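Local coordinates for protein group 1 truncated hemoglobin GlbN (Synechocystis sp., PDB 1S69) that binds oxygen in a very stable complex at the single heme of a monomeric, hexacoordinate truncated globin with the 2-on-2 helical fold, at residues A[90-95]-A[107-112]; A[2-7]-A[102-107]; A[83-88]-A[116-121]. One frame throughout, in Å; residues are numbered along the deposited sequence.

Contact 1: A[90-95]-A[107-112]; sequences DLLATL and EVAAVA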
loop_
_atom_site.group_PDB
_atom_site.type_symbol
_atom_site.label_atom_id
_atom_site.label_comp_id
_atom_site.label_asym_id
_atom_site.label_seq_id
_atom_site.Cartn_x
_atom_site.Cartn_y
_atom_site.Cartn_z
ATOM N N ASP A 90 5.384 -5.041 -5.072
ATOM C CA ASP A 90 4.185 -5.856 -5.169
ATOM C C ASP A 90 2.995 -4.990 -5.598
ATOM O O ASP A 90 2.112 -5.441 -6.342
ATOM C CB ASP A 90 3.844 -6.501 -3.807
ATOM C CG ASP A 90 4.737 -7.691 -3.484
ATOM O OD1 ASP A 90 5.560 -8.063 -4.352
ATOM O OD2 ASP A 90 4.730 -8.252 -2.364
ATOM N N LEU A 91 2.921 -3.774 -5.070
ATOM C CA LEU A 91 1.813 -2.887 -5.446
ATOM C C LEU A 91 1.887 -2.570 -6.947
ATOM O O LEU A 91 0.859 -2.562 -7.657
ATOM C CB LEU A 91 1.810 -1.601 -4.603
ATOM C CG LEU A 91 0.738 -0.562 -4.950
ATOM C CD1 LEU A 91 -0.696 -1.159 -4.752
ATOM C CD2 LEU A 91 0.913 0.732 -4.115
ATOM N N LEU A 92 3.080 -2.243 -7.408
ATOM C CA LEU A 92 3.249 -1.783 -8.791
ATOM C C LEU A 92 3.073 -2.941 -9.772
ATOM O O LEU A 92 2.503 -2.742 -10.851
ATOM C CB LEU A 92 4.580 -1.067 -8.979
ATOM C CG LEU A 92 4.831 0.168 -8.092
ATOM C CD1 LEU A 92 6.196 0.691 -8.418
ATOM C CD2 LEU A 92 3.776 1.260 -8.217
ATOM N N ALA A 93 3.465 -4.142 -9.341
ATOM C CA ALA A 93 3.283 -5.396 -10.111
ATOM C C ALA A 93 1.829 -5.688 -10.315
ATOM O O ALA A 93 1.431 -6.024 -11.441
ATOM C CB ALA A 93 3.950 -6.613 -9.437
ATOM N N THR A 94 1.041 -5.515 -9.246
ATOM C CA THR A 94 -0.400 -5.736 -9.265
ATOM C C THR A 94 -1.070 -4.778 -10.269
ATOM O O THR A 94 -1.912 -5.226 -11.080
ATOM C CB THR A 94 -0.972 -5.534 -7.857
ATOM O OG1 THR A 94 -0.518 -6.602 -7.011
ATOM C CG2 THR A 94 -2.519 -5.573 -7.842
ATOM N N LEU A 95 -0.727 -3.491 -10.187
ATOM C CA LEU A 95 -1.228 -2.496 -11.145
ATOM C C LEU A 95 -0.850 -2.836 -12.596
ATOM O O LEU A 95 -1.691 -2.719 -13.463
ATOM C CB LEU A 95 -0.746 -1.097 -10.797
ATOM C CG LEU A 95 -1.235 -0.588 -9.446
ATOM C CD1 LEU A 95 -0.671 0.763 -9.205
ATOM C CD2 LEU A 95 -2.743 -0.514 -9.373
ATOM N N GLU A 107 3.080 7.354 -11.340
ATOM C CA GLU A 107 2.510 8.283 -10.342
ATOM C C GLU A 107 2.284 7.561 -8.995
ATOM O O GLU A 107 2.562 8.114 -7.936
ATOM C CB GLU A 107 1.153 8.824 -10.782
ATOM C CG GLU A 107 1.281 9.847 -11.863
ATOM C CD GLU A 107 -0.018 10.543 -12.153
ATOM O OE1 GLU A 107 -0.743 10.909 -11.192
ATOM O OE2 GLU A 107 -0.307 10.701 -13.353
ATOM N N VAL A 108 1.789 6.339 -9.068
ATOM C CA VAL A 108 1.635 5.528 -7.870
ATOM C C VAL A 108 2.996 5.245 -7.194
ATOM O O VAL A 108 3.085 5.337 -5.968
ATOM C CB VAL A 108 0.910 4.215 -8.149
ATOM C CG1 VAL A 108 0.910 3.280 -6.839
ATOM C CG2 VAL A 108 -0.524 4.483 -8.569
ATOM N N ALA A 109 4.024 4.898 -7.990
ATOM C CA ALA A 109 5.377 4.643 -7.463
ATOM C C ALA A 109 5.916 5.839 -6.658
ATOM O O ALA A 109 6.564 5.651 -5.613
ATOM C CB ALA A 109 6.361 4.261 -8.597
ATOM N N ALA A 110 5.644 7.051 -7.154
ATOM C CA ALA A 110 6.063 8.281 -6.482
ATOM C C ALA A 110 5.341 8.462 -5.107
ATOM O O ALA A 110 5.920 8.925 -4.138
ATOM C CB ALA A 110 5.809 9.485 -7.413
ATOM N N VAL A 111 4.091 8.050 -5.012
ATOM C CA VAL A 111 3.396 8.084 -3.732
ATOM C C VAL A 111 3.957 7.071 -2.689
ATOM O O VAL A 111 4.250 7.432 -1.505
ATOM C CB VAL A 111 1.832 7.866 -3.971
ATOM C CG1 VAL A 111 1.009 7.708 -2.667
ATOM C CG2 VAL A 111 1.300 8.992 -4.806
ATOM N N ALA A 112 4.022 5.815 -3.135
ATOM C CA ALA A 112 4.446 4.668 -2.351
ATOM C C ALA A 112 5.893 4.838 -1.873
ATOM O O ALA A 112 6.206 4.449 -0.766
ATOM C CB ALA A 112 4.230 3.322 -3.178
#
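Leu92 brackets the flank of helix 107-112 with its two methyls, CD1 resting 3.6 Å from CB of Ala109 and CD2 lying 3.8 Å from CG1 of Val108. Its CG stands anti to the carbonyl carbon, beside the backbone N (chi1 -58°), and from there the side chain slides past that of Val108 in the opposite direction. Leu91 behaves otherwise: it crosses Val108 at about a right angle, and its CD2 meets CG1 of Val108 at 3.7 Å. Leu95 reaches Val108 tip to tip, CD1 to CG2 at 3.8 Å. Val108 thus serves three leucines, for which a short branched side chain suits, while the small Ala109 lets Leu92 CD2 come near its backbone N and Ala112 meets Leu91 more loosely through CB. An alanine in place of Leu92 would probably open a gap beside Ala109 and leave one side of Val108 CG1 less well packed. The two segments run nearly antiparallel, at 162°, their axes approaching to 10.2 Å, and join helix 81-98 to helix 102-113, corresponding to globin helix G and the first part of helix H. Helix 10-26 borders 90-95, Leu4 of helix 4-8 touches Val108, and Ala112 reaches the heme.

Contact 2: A[2-7]-A[102-107]; sequences STLYEK and EDLIAE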
loop_
_atom_site.group_PDB
_atom_site.type_symbol
_atom_site.label_atom_id
_atom_site.label_comp_id
_atom_site.label_asym_id
_atom_site.label_seq_id
_atom_site.Cartn_x
_atom_site.Cartn_y
_atom_site.Cartn_z
ATOM N N SER A 2 -8.090 16.026 -13.207
ATOM C CA SER A 2 -8.578 14.713 -12.689
ATOM C C SER A 2 -7.545 14.220 -11.683
ATOM O O SER A 2 -6.335 14.491 -11.826
ATOM C CB SER A 2 -8.834 13.704 -13.830
ATOM O OG SER A 2 -7.687 13.487 -14.617
ATOM N N THR A 3 -8.009 13.616 -10.604
ATOM C CA THR A 3 -7.056 13.014 -9.628
ATOM C C THR A 3 -6.490 11.679 -10.126
ATOM O O THR A 3 -7.049 11.041 -11.018
ATOM C CB THR A 3 -7.714 12.778 -8.270
ATOM O OG1 THR A 3 -8.805 11.891 -8.465
ATOM C CG2 THR A 3 -8.318 14.056 -7.713
ATOM N N LEU A 4 -5.385 11.236 -9.506
ATOM C CA LEU A 4 -4.871 9.886 -9.730
ATOM C C LEU A 4 -5.954 8.841 -9.467
ATOM O O LEU A 4 -6.133 7.919 -10.241
ATOM C CB LEU A 4 -3.644 9.642 -8.828
ATOM C CG LEU A 4 -2.895 8.308 -8.938
ATOM C CD1 LEU A 4 -2.518 8.013 -10.364
ATOM C CD2 LEU A 4 -1.640 8.404 -8.047
ATOM N N TYR A 5 -6.652 8.986 -8.344
ATOM C CA TYR A 5 -7.783 8.136 -8.041
ATOM C C TYR A 5 -8.727 8.011 -9.226
ATOM O O TYR A 5 -9.001 6.914 -9.682
ATOM C CB TYR A 5 -8.503 8.717 -6.835
ATOM C CG TYR A 5 -9.685 7.914 -6.323
ATOM C CD1 TYR A 5 -9.508 6.638 -5.772
ATOM C CD2 TYR A 5 -10.980 8.451 -6.379
ATOM C CE1 TYR A 5 -10.565 5.922 -5.302
ATOM C CE2 TYR A 5 -12.053 7.759 -5.878
ATOM C CZ TYR A 5 -11.841 6.499 -5.321
ATOM O OH TYR A 5 -12.902 5.788 -4.817
ATOM N N GLU A 6 -9.198 9.144 -9.745
ATOM C CA GLU A 6 -10.061 9.130 -10.926
ATOM C C GLU A 6 -9.395 8.460 -12.176
ATOM O O GLU A 6 -9.998 7.632 -12.846
ATOM C CB GLU A 6 -10.500 10.563 -11.248
ATOM C CG GLU A 6 -11.648 10.954 -10.368
ATOM C CD GLU A 6 -11.837 12.440 -10.209
ATOM O OE1 GLU A 6 -10.962 13.315 -10.592
ATOM O OE2 GLU A 6 -12.929 12.734 -9.649
ATOM N N LYS A 7 -8.146 8.797 -12.448
ATOM C CA LYS A 7 -7.490 8.276 -13.638
ATOM C C LYS A 7 -7.341 6.761 -13.647
ATOM O O LYS A 7 -7.367 6.118 -14.700
ATOM C CB LYS A 7 -6.121 8.936 -13.788
ATOM C CG LYS A 7 -6.212 10.407 -14.141
ATOM C CD LYS A 7 -4.819 10.928 -14.197
ATOM C CE LYS A 7 -4.792 12.394 -14.458
ATOM N NZ LYS A 7 -3.423 12.816 -14.152
ATOM N N GLU A 102 1.574 2.523 -17.887
ATOM C CA GLU A 102 2.845 2.839 -17.232
ATOM C C GLU A 102 2.943 4.219 -16.640
ATOM O O GLU A 102 3.539 4.407 -15.607
ATOM C CB GLU A 102 4.022 2.629 -18.187
ATOM C CG GLU A 102 3.850 1.377 -19.015
ATOM C CD GLU A 102 4.682 0.174 -18.536
ATOM O OE1 GLU A 102 5.784 -0.005 -19.165
ATOM O OE2 GLU A 102 4.223 -0.605 -17.590
ATOM N N ASP A 103 2.395 5.218 -17.305
ATOM C CA ASP A 103 2.465 6.564 -16.778
ATOM C C ASP A 103 1.686 6.690 -15.390
ATOM O O ASP A 103 2.057 7.498 -14.516
ATOM C CB ASP A 103 1.916 7.525 -17.837
ATOM C CG ASP A 103 0.389 7.465 -17.932
ATOM O OD1 ASP A 103 -0.149 6.431 -18.429
ATOM O OD2 ASP A 103 -0.334 8.372 -17.451
ATOM N N LEU A 104 0.636 5.881 -15.195
ATOM C CA LEU A 104 -0.114 5.919 -13.929
ATOM C C LEU A 104 0.601 5.062 -12.869
ATOM O O LEU A 104 0.682 5.431 -11.682
ATOM C CB LEU A 104 -1.553 5.484 -14.123
ATOM C CG LEU A 104 -2.450 6.431 -14.954
ATOM C CD1 LEU A 104 -3.944 6.005 -14.863
ATOM C CD2 LEU A 104 -2.294 7.880 -14.606
ATOM N N ILE A 105 1.153 3.940 -13.324
ATOM C CA ILE A 105 1.980 3.111 -12.456
ATOM C C ILE A 105 3.079 3.954 -11.868
ATOM O O ILE A 105 3.284 3.907 -10.672
ATOM C CB ILE A 105 2.495 1.792 -13.144
ATOM C CG1 ILE A 105 1.304 0.884 -13.450
ATOM C CG2 ILE A 105 3.457 1.030 -12.191
ATOM C CD1 ILE A 105 1.649 -0.355 -14.203
ATOM N N ALA A 106 3.764 4.735 -12.692
ATOM C CA ALA A 106 4.752 5.726 -12.225
ATOM C C ALA A 106 4.281 6.774 -11.162
ATOM O O ALA A 106 5.054 7.101 -10.219
ATOM C CB ALA A 106 5.281 6.461 -13.378
ATOM N N GLU A 107 3.080 7.354 -11.340
ATOM C CA GLU A 107 2.510 8.283 -10.342
ATOM C C GLU A 107 2.284 7.561 -8.995
ATOM O O GLU A 107 2.562 8.114 -7.936
ATOM C CB GLU A 107 1.153 8.824 -10.782
ATOM C CG GLU A 107 1.281 9.847 -11.863
ATOM C CD GLU A 107 -0.018 10.543 -12.153
ATOM O OE1 GLU A 107 -0.743 10.909 -11.192
ATOM O OE2 GLU A 107 -0.307 10.701 -13.353
HETATM O O HOH W 1 -2.847 12.256 -11.511
#
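Leu4 and Leu104 mark where the backbones come nearest, CA to CA 7.5 Å, with the start of helix 4-8 set against the first turns of helix 102-113. The leucines themselves meet lightly, CD1 of Leu4 lying 4.2 Å from CD2 of Leu104. With CG anti to the backbone N (chi1 -177°), Leu4 starts beside its own carbonyl carbon, and its side chain slides past that of Glu107 in the opposite direction. There CD1 touches carboxylate oxygen OE1 of Glu107 at 3.5 Å, and both methyls of Leu4 also pack on CB of Glu107, so the aliphatic root of the glutamate is used as well as its charged end. Lys7 crosses Leu104 at about a right angle. Its CB sits 3.8 Å from CD1 of Leu104, and the extended chain beyond carries CD past CD2 of the leucine, the apolar length of a lysine being suited to a border between core and solvent. The lysine also crosses Glu107 at about a right angle, NZ coming to 3.8 Å from OE2 of Glu107, a long, weak salt bridge. A water helps to fill in the polar link, accepting from Lys7 NZ at 2.8 Å and donating to Glu107 OE1. The helix start is secured separately by a capping box: Glu6 N donates to Thr3 OG1 (3.1 Å, N-H...O angle 170°), and Thr3 N donates to Glu6 OE1, met on the anti side and 26° out of the carboxylate plane. Threonine suits the N-cap because its hydroxyl can accept from a first-turn N-H. The contact lays the N-terminal helix 4-8 against helix 102-113. Phe55, in a loop, packs on Leu4 and Tyr5, while Ile105 turns away from the N-terminal helix toward Leu92 and Leu95 of helix 81-98.

Contact 3: A[83-88]-A[116-121]; sequences HFDAVA and AHKRDV. With HEM (protoporphyrin IX containing Fe), chain D.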
loop_
_atom_site.group_PDB
_atom_site.type_symbol
_atom_site.label_atom_id
_atom_site.label_comp_id
_atom_site.label_asym_id
_atom_site.label_seq_id
_atom_site.Cartn_x
_atom_site.Cartn_y
_atom_site.Cartn_z
ATOM N N HIS A 83 11.859 -4.950 3.098
ATOM C CA HIS A 83 10.412 -5.216 3.209
ATOM C C HIS A 83 9.636 -4.088 2.579
ATOM O O HIS A 83 8.695 -4.330 1.857
ATOM C CB HIS A 83 10.016 -5.299 4.681
ATOM C CG HIS A 83 10.819 -6.301 5.429
ATOM N ND1 HIS A 83 11.427 -6.049 6.641
ATOM C CD2 HIS A 83 11.146 -7.568 5.088
ATOM C CE1 HIS A 83 12.078 -7.129 7.016
ATOM N NE2 HIS A 83 11.936 -8.055 6.078
ATOM N N PHE A 84 9.989 -2.843 2.910
ATOM C CA PHE A 84 9.369 -1.665 2.269
ATOM C C PHE A 84 9.421 -1.742 0.707
ATOM O O PHE A 84 8.417 -1.505 -0.008
ATOM C CB PHE A 84 10.054 -0.400 2.792
ATOM C CG PHE A 84 9.356 0.879 2.339
ATOM C CD1 PHE A 84 8.352 1.456 3.130
ATOM C CD2 PHE A 84 9.676 1.462 1.109
ATOM C CE1 PHE A 84 7.689 2.598 2.713
ATOM C CE2 PHE A 84 9.013 2.644 0.654
ATOM C CZ PHE A 84 8.029 3.216 1.467
ATOM N N ASP A 85 10.602 -2.036 0.176
ATOM C CA ASP A 85 10.739 -2.129 -1.264
ATOM C C ASP A 85 9.919 -3.298 -1.864
ATOM O O ASP A 85 9.399 -3.157 -2.960
ATOM C CB ASP A 85 12.215 -2.318 -1.614
ATOM C CG ASP A 85 13.025 -1.095 -1.366
ATOM O OD1 ASP A 85 12.531 0.059 -1.308
ATOM O OD2 ASP A 85 14.217 -1.197 -1.160
ATOM N N ALA A 86 9.824 -4.435 -1.143
ATOM C CA ALA A 86 8.950 -5.561 -1.536
ATOM C C ALA A 86 7.456 -5.146 -1.652
ATOM O O ALA A 86 6.756 -5.549 -2.587
ATOM C CB ALA A 86 9.096 -6.779 -0.565
ATOM N N VAL A 87 6.999 -4.333 -0.695
ATOM C CA VAL A 87 5.618 -3.869 -0.696
ATOM C C VAL A 87 5.384 -2.967 -1.921
ATOM O O VAL A 87 4.391 -3.134 -2.611
ATOM C CB VAL A 87 5.269 -3.178 0.644
ATOM C CG1 VAL A 87 4.121 -2.151 0.484
ATOM C CG2 VAL A 87 4.895 -4.246 1.656
ATOM N N ALA A 88 6.297 -2.041 -2.179
ATOM C CA ALA A 88 6.139 -1.092 -3.300
ATOM C C ALA A 88 6.167 -1.852 -4.591
ATOM O O ALA A 88 5.385 -1.613 -5.468
ATOM C CB ALA A 88 7.255 -0.030 -3.320
ATOM N N ALA A 116 8.346 10.931 3.068
ATOM C CA ALA A 116 7.367 11.154 4.151
ATOM C C ALA A 116 6.549 9.879 4.447
ATOM O O ALA A 116 6.063 9.689 5.571
ATOM C CB ALA A 116 6.426 12.316 3.819
ATOM N N HIS A 117 6.392 9.013 3.440
ATOM C CA HIS A 117 5.816 7.701 3.684
ATOM C C HIS A 117 6.810 6.679 4.282
ATOM O O HIS A 117 6.569 6.088 5.337
ATOM C CB HIS A 117 5.213 7.149 2.387
ATOM C CG HIS A 117 4.476 5.879 2.621
ATOM N ND1 HIS A 117 3.425 5.797 3.510
ATOM C CD2 HIS A 117 4.675 4.636 2.148
ATOM C CE1 HIS A 117 2.976 4.560 3.531
ATOM N NE2 HIS A 117 3.730 3.833 2.723
ATOM N N LYS A 118 7.944 6.485 3.583
ATOM C CA LYS A 118 9.002 5.540 4.003
ATOM C C LYS A 118 9.524 5.776 5.434
ATOM O O LYS A 118 9.683 4.816 6.189
ATOM C CB LYS A 118 10.178 5.600 3.040
ATOM C CG LYS A 118 11.147 4.421 3.220
ATOM C CD LYS A 118 12.251 4.425 2.219
ATOM C CE LYS A 118 13.181 3.237 2.521
ATOM N NZ LYS A 118 14.200 3.118 1.383
ATOM N N ARG A 119 9.862 7.040 5.780
ATOM C CA ARG A 119 10.440 7.352 7.092
ATOM C C ARG A 119 9.453 6.999 8.204
ATOM O O ARG A 119 9.821 6.500 9.246
ATOM C CB ARG A 119 10.770 8.843 7.184
ATOM C CG ARG A 119 11.999 9.236 6.407
ATOM C CD ARG A 119 13.173 8.878 7.172
ATOM N NE ARG A 119 14.376 9.140 6.418
ATOM C CZ ARG A 119 15.493 9.567 6.943
ATOM N NH1 ARG A 119 15.571 9.817 8.249
ATOM N NH2 ARG A 119 16.521 9.789 6.136
ATOM N N ASP A 120 8.181 7.301 7.985
ATOM C CA ASP A 120 7.176 7.021 9.028
ATOM C C ASP A 120 6.894 5.521 9.179
ATOM O O ASP A 120 6.979 4.989 10.300
ATOM C CB ASP A 120 5.909 7.817 8.754
ATOM C CG ASP A 120 5.993 9.251 9.308
ATOM O OD1 ASP A 120 6.534 9.503 10.397
ATOM O OD2 ASP A 120 5.490 10.191 8.688
ATOM N N VAL A 121 6.631 4.847 8.067
ATOM C CA VAL A 121 6.407 3.409 8.058
ATOM C C VAL A 121 7.577 2.733 8.764
ATOM O O VAL A 121 7.401 1.897 9.656
ATOM C CB VAL A 121 6.264 2.842 6.581
ATOM C CG1 VAL A 121 6.344 1.302 6.570
ATOM C CG2 VAL A 121 4.928 3.276 5.900
HETATM C CHA HEM D . -1.083 -1.657 8.457
HETATM C CHB HEM D . -0.527 1.349 4.643
HETATM C CHC HEM D . 4.022 -0.247 4.105
HETATM C CHD HEM D . 2.787 -4.087 6.840
HETATM C C1A HEM D . -1.291 -0.654 7.499
HETATM C C2A HEM D . -2.482 0.165 7.385
HETATM C C3A HEM D . -2.349 0.957 6.327
HETATM C C4A HEM D . -1.077 0.695 5.724
HETATM C CMA HEM D . -3.412 1.972 5.816
HETATM C CAA HEM D . -3.685 0.035 8.351
HETATM C CBA HEM D . -3.539 1.243 9.294
HETATM C CGA HEM D . -4.702 1.538 10.233
HETATM O O1A HEM D . -4.727 0.801 11.211
HETATM O O2A HEM D . -5.557 2.494 10.053
HETATM C C1B HEM D . 0.776 1.190 4.219
HETATM C C2B HEM D . 1.346 1.949 3.160
HETATM C C3B HEM D . 2.638 1.543 3.009
HETATM C C4B HEM D . 2.855 0.473 3.969
HETATM C CMB HEM D . 0.570 3.072 2.387
HETATM C CAB HEM D . 3.766 1.953 1.977
HETATM C CBB HEM D . 3.591 2.116 0.627
HETATM C C1C HEM D . 4.077 -1.453 4.814
HETATM C C2C HEM D . 5.188 -2.374 4.776
HETATM C C3C HEM D . 4.800 -3.443 5.508
HETATM C C4C HEM D . 3.471 -3.231 6.019
HETATM C CMC HEM D . 6.524 -2.061 4.000
HETATM C CAC HEM D . 5.516 -4.769 5.832
HETATM C CBC HEM D . 6.063 -5.458 4.842
HETATM C C1D HEM D . 1.656 -3.786 7.536
HETATM C C2D HEM D . 1.075 -4.608 8.543
HETATM C C3D HEM D . -0.091 -3.819 9.038
HETATM C C4D HEM D . -0.120 -2.605 8.316
HETATM C CMD HEM D . 1.518 -5.988 9.032
HETATM C CAD HEM D . -1.097 -4.213 10.101
HETATM C CBD HEM D . -0.319 -3.811 11.356
HETATM C CGD HEM D . -0.880 -4.527 12.544
HETATM O O1D HEM D . -1.848 -4.037 13.106
HETATM O O2D HEM D . -0.365 -5.577 12.947
HETATM N NA HEM D . -0.486 -0.317 6.445
HETATM N NB HEM D . 1.711 0.263 4.698
HETATM N NC HEM D . 3.072 -2.011 5.576
HETATM N ND HEM D . 0.945 -2.588 7.440
HETATM FE FE HEM D . 1.300 -1.177 6.058
HETATM O O HOH W 2 13.212 2.518 -0.923
#
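Phe84 and Lys118 make the close heart of this contact: CG of Lys118 stands over the centre of the phenyl ring, 3.7 Å from its centroid and 7° off the normal, a CH-pi contact. Lys118 CG is anti to the backbone N (chi1 -166°), and the extended chain beyond it passes on across that face. The helix backbone comes close too, with CA of Lys118 3.5 Å from CE1 of Phe84. Round the ring's edge, near its plane, lie CG1 of Val121, 4.0 Å from CD1, and CD2 of His117, 3.7 Å from CE1. The planes of the Phe84 and His117 rings are inclined at 48°. A flat, wide phenylalanine suits this place, its ring meeting the lysine and the valine; its backbone CA lies 3.4 Å from the heme methyl CMC. The imidazole of His117 is fixed in turn: NE2 is covalently bound to heme CAB of the former 2-vinyl group (2.0 Å, stretched in the model), and CG2 of Val121 lies over one face, offset toward the rim.

The outer side is looser and wet. Here Asp85 OD1 and Lys118 NZ are 4.4 Å apart, beyond a salt bridge, and a water joins them, donating to OD1 and accepting from NZ. The attraction between these charges is probably weak.

Val87 and Val121 pack on the porphyrin, and Val121 also touches His70, the proximal iron ligand. The bond from His117 to the former vinyl carbon, made where two helices close over the heme edge, is the distinctive covalent heme attachment of GlbN.

Contacts 1 and 3 are buried, whereas contact 2 lies nearer the surface. Helix 81-98 serves both buried contacts, packing on helix 102-113 in contact 1 and on the next helix, 115-121, in contact 3; helix 102-113 in turn also receives the N-terminal helix in contact 2. Contacts 1 and 2 share Glu107 and touch through Leu92 and Ile105, and contacts 1 and 3 meet where Ala112 O approaches Phe84 and His117. Chemistry follows place: contact 1 is purely aliphatic, contact 2 mixes leucines with a long, water-assisted ion pair, and contact 3 adds an aromatic ring and a covalent heme bond to a water-bridged charged outer side.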